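Histidinol dehydrogenase (Elizabethkingia anophelis NUHP1, PDB 6AN0) catalyses the last steps of histidine biosynthesis, probably oxidising L-histidinol through L-histidinaldehyde to L-histidine with two NAD+ in a zinc-dependent active site. Local coordinates at the zinc ion site and the interface of chains A and B. Coordinates in Å, arbitrary orientation; residue numbers count along the deposited sequence, not the author numbering. Chains: chain A/B, Histidinol dehydrogenase.

Contact 1: the zinc ion site. Residues chain A 262, 265-266, 360, 364; chain B 423. With ZN (zinc ion), chain C.
Zinc, modelled at partial occupancy, sits in the active site of histidinol dehydrogenase, a site that takes residues from both subunits. A:His266 binds it through NE2 at 2.1 Å from ZN, and B:His423 brings its own NE2 from the other chain to 2.2 Å from ZN. The carboxylate oxygen OD2 of A:Asp364 is also 2.2 Å from ZN, and waters 1 and 2 bring the observed sphere close to a square pyramid; the model may lack further weakly held ligands. The waters may mark positions that substrate takes, since in this family the zinc ligands also line the substrate site. A:Asp364 works with both oxygens: while OD2 holds the metal, OD1 lies 2.7 Å from the oxygen of water 2, so one carboxylate fixes ion and water together. It comes from helix 360-365, and chi1 of -74°, with CG anti to the carbonyl carbon, carries the carboxylate to the metal.

In the second shell, A:Glu265 sets the rotation of the B:His423 ring. Ring ND1 donates to OE2 of A:Glu265 at 2.7 Å along a nearly straight line, 173° at the hydrogen, accepted on the anti lone pair of OE2, with carboxylate and imidazole almost coplanar. That acceptor would probably make NE2 a stronger zinc ligand. A:Ser262 CB lies over one face of the same ring, near its rim. OE2 of A:Glu265 takes a second bond, from the backbone N of B:His423 at 2.9 Å, arriving from above the carboxylate plane.

Contact 2: the interface of chains A and B. Residues chain A 106, 121, 388, 393; chain B 104, 106, 121, 386, 388, 393.
Across the subunit interface two equivalent charge clusters face each other about the dimer two-fold, each made of a lysine, an aspartate, a glutamate and an arginine. A:Glu106, A:Arg121 and A:Lys393 also line the pocket of a bound histidine, perhaps the reaction product; the structure alone does not show its role. The tight part is the lysine-aspartate pair. A:Lys393 runs out extended from strand 391-399 and meets B:Asp388 tip to tip in a salt bridge and hydrogen bond, NZ 2.7 Å from OD2 and accepted on the syn lone pair of that oxygen. The same ammonium makes a same-chain salt bridge, NZ of A:Lys393 lying 2.9 Å from OE1 of A:Glu106, well above that carboxylate plane.

A:Arg121, bent at chi3 (-72°), is packed flat between A:Lys393 CD and the stacked B:Gln104 amide, planes 6° apart, with B:Gln104 CD 3.8 Å from A:Arg121 CZ. Its NH1 makes a hydrogen bond of 2.8 Å with the hydroxyl OG of B:Ser386.

Looser is the salt bridge from A:Arg121 NH2 to B:Asp388 OD1, a weak hydrogen bond at 3.3 Å with steeply crossed planes. In the middle, where nearby lysines or a shared proton may ease the approach, A:Glu106 OE2 lies 3.4 Å from B:Glu106 OE2.

Contact 3: the interface of chains A and B. Residues chain A 399-401, 404, 426, 429-430, 433-434; chain B 255, 356-359.
Helices 401-417 and 421-435 and the end of strand 391-399 of one subunit receive loop 356-359 of the other, together with B:Phe255 from helix 253-264; the contact packs segments leading to the zinc ligands of the second active site. A:Arg430 carries much of it. Its chain turns at chi2 (98°), laying CG over the face of the B:Phe255 ring, 3.9 Å from the centroid in a CH-pi contact. The guanidinium lies between B:Phe255 CB, over its centre, and B:Cys359 CB, towards the rim of the opposite face. NE of A:Arg430 points edge-on at the backbone carbonyl O of B:Asn356, 2.9 Å away and in the carbonyl plane. NH1 of A:Arg430 turns back to its own helix and donates to A:Ala426 O at 2.9 Å, fixing the group's rotation.

B:Phe357 loses the most surface to the partner in this patch, 134 Å². Its CD1 touches CG of A:Arg430 at 3.5 Å, and its far end meets A:Leu434 tip to tip. A:Ile404 crosses at about a right angle, its CG2 branch nearest CD1. Water 3 joins the backbone N of B:Phe357 to A:Val399 O. Beside it the backbone N of A:Val399 donates nearly straight (175°) to the hydroxyl OG of B:Ser358 at 2.8 Å.

Contact 4: the interface of chains A and B. Residues chain A 210, 228, 231-233; chain B 378, 381-382.
A:Ala233 forms the small apolar centre of this subunit contact. Its methyl CB packs 4.0 Å from B:Asn381 CB and also 4.0 Å from CE2 of the B:Tyr382 ring, so one methyl fills the corner between two side chains. Alongside, the phenol of B:Tyr378 lies against the backbone of A:Gly231, CE1 to CA 4.0 Å.

The amide of B:Asn381 comes next. Its CG occupies the crowded position between backbone N and carbonyl carbon (chi1 44°), which sends the amide across to two main-chain carbonyls. ND2 donates to A:Asp210 O at 2.9 Å, virtually straight at 177°, on a lone pair and in both planes. It also gives a bond to A:Gly231 O at 3.2 Å, more bent at 149°, so one NH2 group ties two separate loops together.

At the rim, waters link the phenols to chain A. B:Tyr382 OH is 2.6 Å from the oxygen of water 5, which also meets A:Val232 O, and it reaches A:Gln228 OE1 through water 4. Water 6 joins B:Tyr378 OH to A:Gln228 O. In the fold, the loop ending at A:Asp210, just before strand 211-213, and the turn between 3-10 helix 228-230 and strand 233-234 pack against 3-10 helix 378-380 of the partner and the loop that follows.

Contact 1: the zinc ion site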
loop_
_atom_site.group_PDB
_atom_site.type_symbol
_atom_site.label_atom_id
_atom_site.label_comp_id
_atom_site.label_asym_id
_atom_site.label_seq_id
_atom_site.Cartn_x
_atom_site.Cartn_y
_atom_site.Cartn_z
ATOM N N SER A 262 23.113 -4.569 -18.778
ATOM C CA SER A 262 22.160 -3.464 -18.774
ATOM C C SER A 262 21.748 -3.107 -17.350
ATOM O O SER A 262 21.644 -1.925 -17.007
ATOM C CB SER A 262 20.939 -3.797 -19.642
ATOM O OG SER A 262 20.115 -4.796 -19.068
ATOM N N GLU A 265 25.007 -1.509 -15.268
ATOM C CA GLU A 265 25.433 -0.144 -15.547
ATOM C C GLU A 265 24.579 0.903 -14.838
ATOM O O GLU A 265 24.917 2.093 -14.906
ATOM C CB GLU A 265 25.421 0.113 -17.058
ATOM C CG GLU A 265 24.046 0.506 -17.580
ATOM C CD GLU A 265 24.046 0.869 -19.058
ATOM O OE1 GLU A 265 25.131 1.109 -19.623
ATOM O OE2 GLU A 265 22.945 0.915 -19.657
ATOM N N HIS A 266 23.494 0.503 -14.165
ATOM C CA HIS A 266 22.653 1.482 -13.475
ATOM C C HIS A 266 23.393 2.166 -12.334
ATOM O O HIS A 266 23.231 3.372 -12.119
ATOM C CB HIS A 266 21.388 0.817 -12.933
ATOM C CG HIS A 266 20.199 0.986 -13.818
ATOM N ND1 HIS A 266 19.678 2.223 -14.134
ATOM C CD2 HIS A 266 19.428 0.074 -14.456
ATOM C CE1 HIS A 266 18.632 2.066 -14.927
ATOM N NE2 HIS A 266 18.458 0.772 -15.137
ATOM N N GLU A 360 15.075 -6.673 -20.572
ATOM C CA GLU A 360 14.620 -5.783 -19.512
ATOM C C GLU A 360 14.518 -4.344 -20.000
ATOM O O GLU A 360 13.641 -3.601 -19.544
ATOM C CB GLU A 360 15.554 -5.872 -18.300
ATOM C CG GLU A 360 15.093 -5.014 -17.112
ATOM C CD GLU A 360 16.096 -5.027 -15.966
ATOM O OE1 GLU A 360 16.785 -6.051 -15.795
ATOM O OE2 GLU A 360 16.200 -4.018 -15.235
ATOM N N ASP A 364 11.826 -1.417 -19.172
ATOM C CA ASP A 364 12.297 -0.134 -18.657
ATOM C C ASP A 364 11.692 1.034 -19.422
ATOM O O ASP A 364 11.423 2.089 -18.839
ATOM C CB ASP A 364 13.824 -0.047 -18.737
ATOM C CG ASP A 364 14.519 -0.888 -17.690
ATOM O OD1 ASP A 364 13.847 -1.359 -16.740
ATOM O OD2 ASP A 364 15.744 -1.088 -17.842
ATOM N N HIS B 423 21.856 -0.576 -21.947
ATOM C CA HIS B 423 20.426 -0.698 -22.219
ATOM C C HIS B 423 20.161 -0.724 -23.716
ATOM O O HIS B 423 19.364 -1.533 -24.205
ATOM C CB HIS B 423 19.660 0.457 -21.567
ATOM C CG HIS B 423 19.400 0.274 -20.105
ATOM N ND1 HIS B 423 20.402 0.323 -19.158
ATOM C CD2 HIS B 423 18.248 0.052 -19.426
ATOM C CE1 HIS B 423 19.877 0.145 -17.957
ATOM N NE2 HIS B 423 18.572 -0.024 -18.093
HETATM ZN ZN ZN C . 17.101 -0.108 -16.449
HETATM O O HOH W 1 17.833 -1.946 -15.957
HETATM O O HOH W 2 15.674 -0.646 -14.826
#

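Contact 2: the interface of chains A and B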
loop_
_atom_site.group_PDB
_atom_site.type_symbol
_atom_site.label_atom_id
_atom_site.label_comp_id
_atom_site.label_asym_id
_atom_site.label_seq_id
_atom_site.Cartn_x
_atom_site.Cartn_y
_atom_site.Cartn_z
ATOM N N GLU A 106 -11.124 -1.385 -13.185
ATOM C CA GLU A 106 -12.075 -2.442 -12.871
ATOM C C GLU A 106 -13.498 -1.987 -13.158
ATOM O O GLU A 106 -13.810 -0.793 -13.116
ATOM C CB GLU A 106 -11.960 -2.848 -11.402
ATOM C CG GLU A 106 -10.620 -3.436 -11.034
ATOM C CD GLU A 106 -10.610 -3.933 -9.610
ATOM O OE1 GLU A 106 -10.598 -3.086 -8.683
ATOM O OE2 GLU A 106 -10.655 -5.169 -9.422
ATOM N N ARG A 121 -17.476 -2.121 -4.604
ATOM C CA ARG A 121 -16.400 -1.148 -4.467
ATOM C C ARG A 121 -16.374 -0.247 -5.685
ATOM O O ARG A 121 -16.759 -0.655 -6.791
ATOM C CB ARG A 121 -15.005 -1.803 -4.334
ATOM C CG ARG A 121 -14.841 -2.818 -3.251
ATOM C CD ARG A 121 -13.328 -3.045 -2.980
ATOM N NE ARG A 121 -12.650 -3.792 -4.044
ATOM C CZ ARG A 121 -11.376 -4.176 -3.975
ATOM N NH1 ARG A 121 -10.645 -3.847 -2.913
ATOM N NH2 ARG A 121 -10.823 -4.861 -4.961
ATOM N N ASP A 388 -3.547 0.933 -9.507
ATOM C CA ASP A 388 -3.950 0.747 -8.111
ATOM C C ASP A 388 -3.241 1.703 -7.156
ATOM O O ASP A 388 -3.761 1.995 -6.070
ATOM C CB ASP A 388 -3.629 -0.671 -7.627
ATOM C CG ASP A 388 -4.231 -1.764 -8.492
ATOM O OD1 ASP A 388 -4.710 -1.485 -9.607
ATOM O OD2 ASP A 388 -4.194 -2.926 -8.039
ATOM N N LYS A 393 -9.968 2.456 -3.073
ATOM C CA LYS A 393 -11.117 1.614 -3.396
ATOM C C LYS A 393 -12.096 1.717 -2.235
ATOM O O LYS A 393 -11.850 1.168 -1.155
ATOM C CB LYS A 393 -10.697 0.167 -3.657
ATOM C CG LYS A 393 -9.688 0.040 -4.817
ATOM C CD LYS A 393 -9.528 -1.412 -5.290
ATOM C CE LYS A 393 -8.511 -1.509 -6.427
ATOM N NZ LYS A 393 -8.345 -2.912 -6.924
ATOM N N GLN B 104 -13.493 -10.129 -5.356
ATOM C CA GLN B 104 -12.455 -9.164 -5.696
ATOM C C GLN B 104 -11.316 -9.779 -6.502
ATOM O O GLN B 104 -10.439 -9.038 -6.969
ATOM C CB GLN B 104 -11.916 -8.511 -4.407
ATOM C CG GLN B 104 -13.021 -7.778 -3.613
ATOM C CD GLN B 104 -12.561 -7.315 -2.232
ATOM O OE1 GLN B 104 -11.440 -7.609 -1.811
ATOM N NE2 GLN B 104 -13.427 -6.588 -1.524
ATOM N N GLU B 106 -9.323 -10.981 -9.592
ATOM C CA GLU B 106 -9.324 -10.498 -10.967
ATOM C C GLU B 106 -9.027 -11.635 -11.934
ATOM O O GLU B 106 -8.365 -12.617 -11.585
ATOM C CB GLU B 106 -8.283 -9.394 -11.148
ATOM C CG GLU B 106 -8.554 -8.160 -10.325
ATOM C CD GLU B 106 -7.570 -7.061 -10.641
ATOM O OE1 GLU B 106 -6.387 -7.186 -10.237
ATOM O OE2 GLU B 106 -7.972 -6.096 -11.328
ATOM N N ARG B 121 -0.852 -8.963 -15.813
ATOM C CA ARG B 121 -0.534 -9.093 -14.397
ATOM C C ARG B 121 -1.162 -10.359 -13.850
ATOM O O ARG B 121 -2.209 -10.815 -14.338
ATOM C CB ARG B 121 -1.049 -7.905 -13.549
ATOM C CG ARG B 121 -0.632 -6.539 -13.985
ATOM C CD ARG B 121 -0.858 -5.535 -12.823
ATOM N NE ARG B 121 -2.272 -5.232 -12.579
ATOM C CZ ARG B 121 -2.688 -4.329 -11.692
ATOM N NH1 ARG B 121 -1.797 -3.677 -10.948
ATOM N NH2 ARG B 121 -3.977 -4.089 -11.526
ATOM N N SER B 386 -8.596 -5.219 1.959
ATOM C CA SER B 386 -9.364 -6.020 0.998
ATOM C C SER B 386 -8.492 -7.178 0.533
ATOM O O SER B 386 -7.383 -7.385 1.034
ATOM C CB SER B 386 -9.837 -5.165 -0.187
ATOM O OG SER B 386 -8.741 -4.834 -1.043
ATOM N N ASP B 388 -6.868 -7.232 -2.094
ATOM C CA ASP B 388 -5.667 -6.563 -2.602
ATOM C C ASP B 388 -4.572 -6.428 -1.548
ATOM O O ASP B 388 -3.387 -6.318 -1.893
ATOM C CB ASP B 388 -5.985 -5.144 -3.084
ATOM C CG ASP B 388 -7.092 -5.083 -4.121
ATOM O OD1 ASP B 388 -7.804 -6.083 -4.333
ATOM O OD2 ASP B 388 -7.253 -3.997 -4.712
ATOM N N LYS B 393 0.833 -7.980 -7.103
ATOM C CA LYS B 393 0.433 -8.075 -8.505
ATOM C C LYS B 393 1.701 -8.003 -9.344
ATOM O O LYS B 393 2.312 -6.936 -9.469
ATOM C CB LYS B 393 -0.559 -6.974 -8.881
ATOM C CG LYS B 393 -1.844 -7.014 -8.029
ATOM C CD LYS B 393 -2.959 -6.140 -8.621
ATOM C CE LYS B 393 -4.213 -6.185 -7.747
ATOM N NZ LYS B 393 -5.327 -5.356 -8.306
#

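Contact 3: the interface of chains A and B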
loop_
_atom_site.group_PDB
_atom_site.type_symbol
_atom_site.label_atom_id
_atom_site.label_comp_id
_atom_site.label_asym_id
_atom_site.label_seq_id
_atom_site.Cartn_x
_atom_site.Cartn_y
_atom_site.Cartn_z
ATOM N N VAL A 399 -28.387 -1.833 2.372
ATOM C CA VAL A 399 -29.163 -2.880 3.029
ATOM C C VAL A 399 -30.626 -2.468 3.006
ATOM O O VAL A 399 -30.962 -1.355 3.426
ATOM C CB VAL A 399 -28.671 -3.096 4.472
ATOM C CG1 VAL A 399 -29.476 -4.182 5.171
ATOM C CG2 VAL A 399 -27.190 -3.420 4.471
ATOM N N THR A 400 -31.496 -3.352 2.503
ATOM C CA THR A 400 -32.924 -3.076 2.442
ATOM C C THR A 400 -33.607 -3.461 3.756
ATOM O O THR A 400 -32.991 -3.999 4.679
ATOM C CB THR A 400 -33.581 -3.828 1.279
ATOM O OG1 THR A 400 -33.539 -5.236 1.539
ATOM C CG2 THR A 400 -32.880 -3.536 -0.042
ATOM N N LYS A 401 -34.917 -3.207 3.835
ATOM C CA LYS A 401 -35.680 -3.619 5.011
ATOM C C LYS A 401 -35.649 -5.136 5.181
ATOM O O LYS A 401 -35.471 -5.640 6.297
ATOM C CB LYS A 401 -37.128 -3.124 4.905
ATOM N N ILE A 404 -32.037 -6.052 6.426
ATOM C CA ILE A 404 -31.728 -5.918 7.849
ATOM C C ILE A 404 -32.526 -6.927 8.670
ATOM O O ILE A 404 -32.044 -7.416 9.697
ATOM C CB ILE A 404 -31.946 -4.465 8.330
ATOM C CG1 ILE A 404 -31.312 -4.245 9.710
ATOM C CG2 ILE A 404 -33.424 -4.088 8.365
ATOM C CD1 ILE A 404 -29.807 -4.501 9.746
ATOM N N ALA A 426 -28.527 -0.166 17.406
ATOM C CA ALA A 426 -28.680 0.425 16.078
ATOM C C ALA A 426 -29.398 -0.523 15.121
ATOM O O ALA A 426 -30.105 -0.070 14.210
ATOM C CB ALA A 426 -27.311 0.814 15.512
ATOM N N VAL A 429 -33.441 -0.864 16.601
ATOM C CA VAL A 429 -34.426 0.165 16.264
ATOM C C VAL A 429 -34.969 -0.019 14.848
ATOM O O VAL A 429 -36.144 0.273 14.589
ATOM C CB VAL A 429 -33.850 1.578 16.471
ATOM C CG1 VAL A 429 -33.530 1.794 17.938
ATOM C CG2 VAL A 429 -32.619 1.821 15.582
ATOM N N ARG A 430 -34.152 -0.509 13.917
ATOM C CA ARG A 430 -34.672 -0.802 12.581
ATOM C C ARG A 430 -35.669 -1.958 12.619
ATOM O O ARG A 430 -36.754 -1.873 12.033
ATOM C CB ARG A 430 -33.531 -1.117 11.609
ATOM C CG ARG A 430 -32.993 0.078 10.827
ATOM C CD ARG A 430 -31.743 0.622 11.478
ATOM N NE ARG A 430 -31.037 1.621 10.671
ATOM C CZ ARG A 430 -30.044 2.369 11.142
ATOM N NH1 ARG A 430 -29.653 2.211 12.402
ATOM N NH2 ARG A 430 -29.430 3.266 10.370
ATOM N N SER A 433 -38.977 -1.013 14.108
ATOM C CA SER A 433 -39.705 -0.101 13.230
ATOM C C SER A 433 -40.480 -0.861 12.160
ATOM O O SER A 433 -41.635 -0.529 11.870
ATOM C CB SER A 433 -38.725 0.878 12.588
ATOM O OG SER A 433 -39.378 1.762 11.703
ATOM N N LEU A 434 -39.857 -1.879 11.562
ATOM C CA LEU A 434 -40.539 -2.703 10.566
ATOM C C LEU A 434 -41.559 -3.629 11.216
ATOM O O LEU A 434 -42.617 -3.897 10.635
ATOM C CB LEU A 434 -39.514 -3.512 9.775
ATOM C CG LEU A 434 -38.423 -2.693 9.086
ATOM C CD1 LEU A 434 -37.230 -3.563 8.683
ATOM C CD2 LEU A 434 -39.007 -1.974 7.877
ATOM N N PHE B 255 -32.953 6.465 14.161
ATOM C CA PHE B 255 -31.896 5.662 13.545
ATOM C C PHE B 255 -30.567 6.407 13.566
ATOM O O PHE B 255 -29.520 5.830 13.889
ATOM C CB PHE B 255 -32.243 5.309 12.093
ATOM C CG PHE B 255 -33.437 4.409 11.915
ATOM C CD1 PHE B 255 -34.216 3.990 12.983
ATOM C CD2 PHE B 255 -33.785 3.984 10.630
ATOM C CE1 PHE B 255 -35.305 3.174 12.779
ATOM C CE2 PHE B 255 -34.876 3.169 10.421
ATOM C CZ PHE B 255 -35.645 2.765 11.496
ATOM N N ASN B 356 -31.737 4.455 4.899
ATOM C CA ASN B 356 -32.061 4.388 6.323
ATOM C C ASN B 356 -31.832 3.014 6.947
ATOM O O ASN B 356 -31.785 2.909 8.174
ATOM C CB ASN B 356 -33.519 4.811 6.557
ATOM C CG ASN B 356 -33.720 6.311 6.418
ATOM O OD1 ASN B 356 -32.752 7.072 6.352
ATOM N ND2 ASN B 356 -34.979 6.746 6.386
ATOM N N PHE B 357 -31.725 1.947 6.161
ATOM C CA PHE B 357 -31.593 0.629 6.762
ATOM C C PHE B 357 -30.171 0.082 6.682
ATOM O O PHE B 357 -29.934 -1.061 7.078
ATOM C CB PHE B 357 -32.622 -0.321 6.136
ATOM C CG PHE B 357 -34.034 0.096 6.448
ATOM C CD1 PHE B 357 -34.591 -0.197 7.684
ATOM C CD2 PHE B 357 -34.762 0.862 5.554
ATOM C CE1 PHE B 357 -35.872 0.222 8.005
ATOM C CE2 PHE B 357 -36.044 1.288 5.871
ATOM C CZ PHE B 357 -36.596 0.963 7.096
ATOM N N SER B 358 -29.215 0.892 6.221
ATOM C CA SER B 358 -27.809 0.509 6.166
ATOM C C SER B 358 -27.132 1.067 7.419
ATOM O O SER B 358 -26.616 2.179 7.416
ATOM C CB SER B 358 -27.146 1.048 4.898
ATOM O OG SER B 358 -27.783 0.585 3.713
ATOM N N CYS B 359 -27.143 0.308 8.506
ATOM C CA CYS B 359 -26.469 0.804 9.697
ATOM C C CYS B 359 -24.997 0.400 9.683
ATOM O O CYS B 359 -24.586 -0.552 9.016
ATOM C CB CYS B 359 -27.155 0.314 10.979
ATOM S SG CYS B 359 -27.264 -1.478 11.170
HETATM O O HOH W 3 -31.151 1.480 3.328
#

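Contact 4: the interface of chains A and B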
loop_
_atom_site.group_PDB
_atom_site.type_symbol
_atom_site.label_atom_id
_atom_site.label_comp_id
_atom_site.label_asym_id
_atom_site.label_seq_id
_atom_site.Cartn_x
_atom_site.Cartn_y
_atom_site.Cartn_z
ATOM N N ASP A 210 -0.876 14.221 -1.198
ATOM C CA ASP A 210 -1.401 13.129 -0.385
ATOM C C ASP A 210 -0.532 11.883 -0.461
ATOM O O ASP A 210 -0.517 11.087 0.485
ATOM C CB ASP A 210 -2.825 12.760 -0.829
ATOM C CG ASP A 210 -3.794 13.930 -0.717
ATOM O OD1 ASP A 210 -4.496 14.229 -1.711
ATOM O OD2 ASP A 210 -3.857 14.545 0.374
ATOM N N GLN A 228 6.153 9.818 5.989
ATOM C CA GLN A 228 4.994 9.007 6.377
ATOM C C GLN A 228 4.451 9.371 7.753
ATOM O O GLN A 228 3.238 9.329 7.982
ATOM C CB GLN A 228 5.366 7.535 6.365
ATOM C CG GLN A 228 5.343 6.894 5.018
ATOM C CD GLN A 228 5.616 5.408 5.120
ATOM O OE1 GLN A 228 4.775 4.585 4.770
ATOM N NE2 GLN A 228 6.803 5.059 5.609
ATOM N N GLY A 231 1.743 12.048 7.839
ATOM C CA GLY A 231 0.455 11.814 7.211
ATOM C C GLY A 231 0.477 11.523 5.723
ATOM O O GLY A 231 -0.571 11.165 5.184
ATOM N N VAL A 232 1.607 11.668 5.036
ATOM C CA VAL A 232 1.630 11.431 3.592
ATOM C C VAL A 232 1.857 9.942 3.332
ATOM O O VAL A 232 2.516 9.251 4.119
ATOM C CB VAL A 232 2.708 12.316 2.916
ATOM C CG1 VAL A 232 4.097 11.796 3.202
ATOM C CG2 VAL A 232 2.476 12.423 1.414
ATOM N N ALA A 233 1.268 9.422 2.243
ATOM C CA ALA A 233 1.550 8.061 1.797
ATOM C C ALA A 233 2.743 8.076 0.843
ATOM O O ALA A 233 3.015 9.085 0.198
ATOM C CB ALA A 233 0.328 7.442 1.103
ATOM N N TYR B 378 -6.967 9.363 6.849
ATOM C CA TYR B 378 -6.232 8.495 5.939
ATOM C C TYR B 378 -7.096 7.943 4.818
ATOM O O TYR B 378 -6.561 7.297 3.911
ATOM C CB TYR B 378 -5.567 7.362 6.714
ATOM C CG TYR B 378 -4.325 7.859 7.432
ATOM C CD1 TYR B 378 -3.206 8.270 6.710
ATOM C CD2 TYR B 378 -4.283 7.954 8.812
ATOM C CE1 TYR B 378 -2.071 8.732 7.345
ATOM C CE2 TYR B 378 -3.140 8.434 9.465
ATOM C CZ TYR B 378 -2.041 8.816 8.716
ATOM O OH TYR B 378 -0.907 9.281 9.338
ATOM N N ASN B 381 -5.801 8.786 1.295
ATOM C CA ASN B 381 -4.696 8.164 0.585
ATOM C C ASN B 381 -4.548 6.673 0.828
ATOM O O ASN B 381 -3.608 6.078 0.291
ATOM C CB ASN B 381 -3.358 8.895 0.898
ATOM C CG ASN B 381 -3.163 9.241 2.400
ATOM O OD1 ASN B 381 -3.876 8.759 3.269
ATOM N ND2 ASN B 381 -2.171 10.072 2.681
ATOM N N TYR B 382 -5.452 6.044 1.569
ATOM C CA TYR B 382 -5.444 4.597 1.746
ATOM C C TYR B 382 -6.841 4.051 1.525
ATOM O O TYR B 382 -7.827 4.780 1.637
ATOM C CB TYR B 382 -4.992 4.183 3.166
ATOM C CG TYR B 382 -3.544 4.466 3.470
ATOM C CD1 TYR B 382 -2.582 3.456 3.353
ATOM C CD2 TYR B 382 -3.136 5.734 3.887
ATOM C CE1 TYR B 382 -1.232 3.702 3.651
ATOM C CE2 TYR B 382 -1.797 5.994 4.177
ATOM C CZ TYR B 382 -0.853 4.974 4.052
ATOM O OH TYR B 382 0.474 5.211 4.342
HETATM O O HOH W 4 2.698 4.985 2.712
HETATM O O HOH W 5 1.067 7.395 5.660
HETATM O O HOH W 6 1.319 7.549 8.349
#

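The four sites spread along one two-fold dimer. Contacts 2 and 4 lie nearest each other, their C-alpha centres about 19 Å apart, while contacts 1 and 3, at opposite ends, are about 59 Å apart. Strand 391-399 connects contacts 2 and 3. Helices 253-264 and 421-435 serve both contacts 1 and 3, with the chains exchanged, and loop 356-359 of contact 3 leads into helix 360-365, which carries the aspartate ligand of contact 1. Contact 3 thus packs the elements bearing the zinc ligands of the second active site, and dimer assembly is built into each metal site.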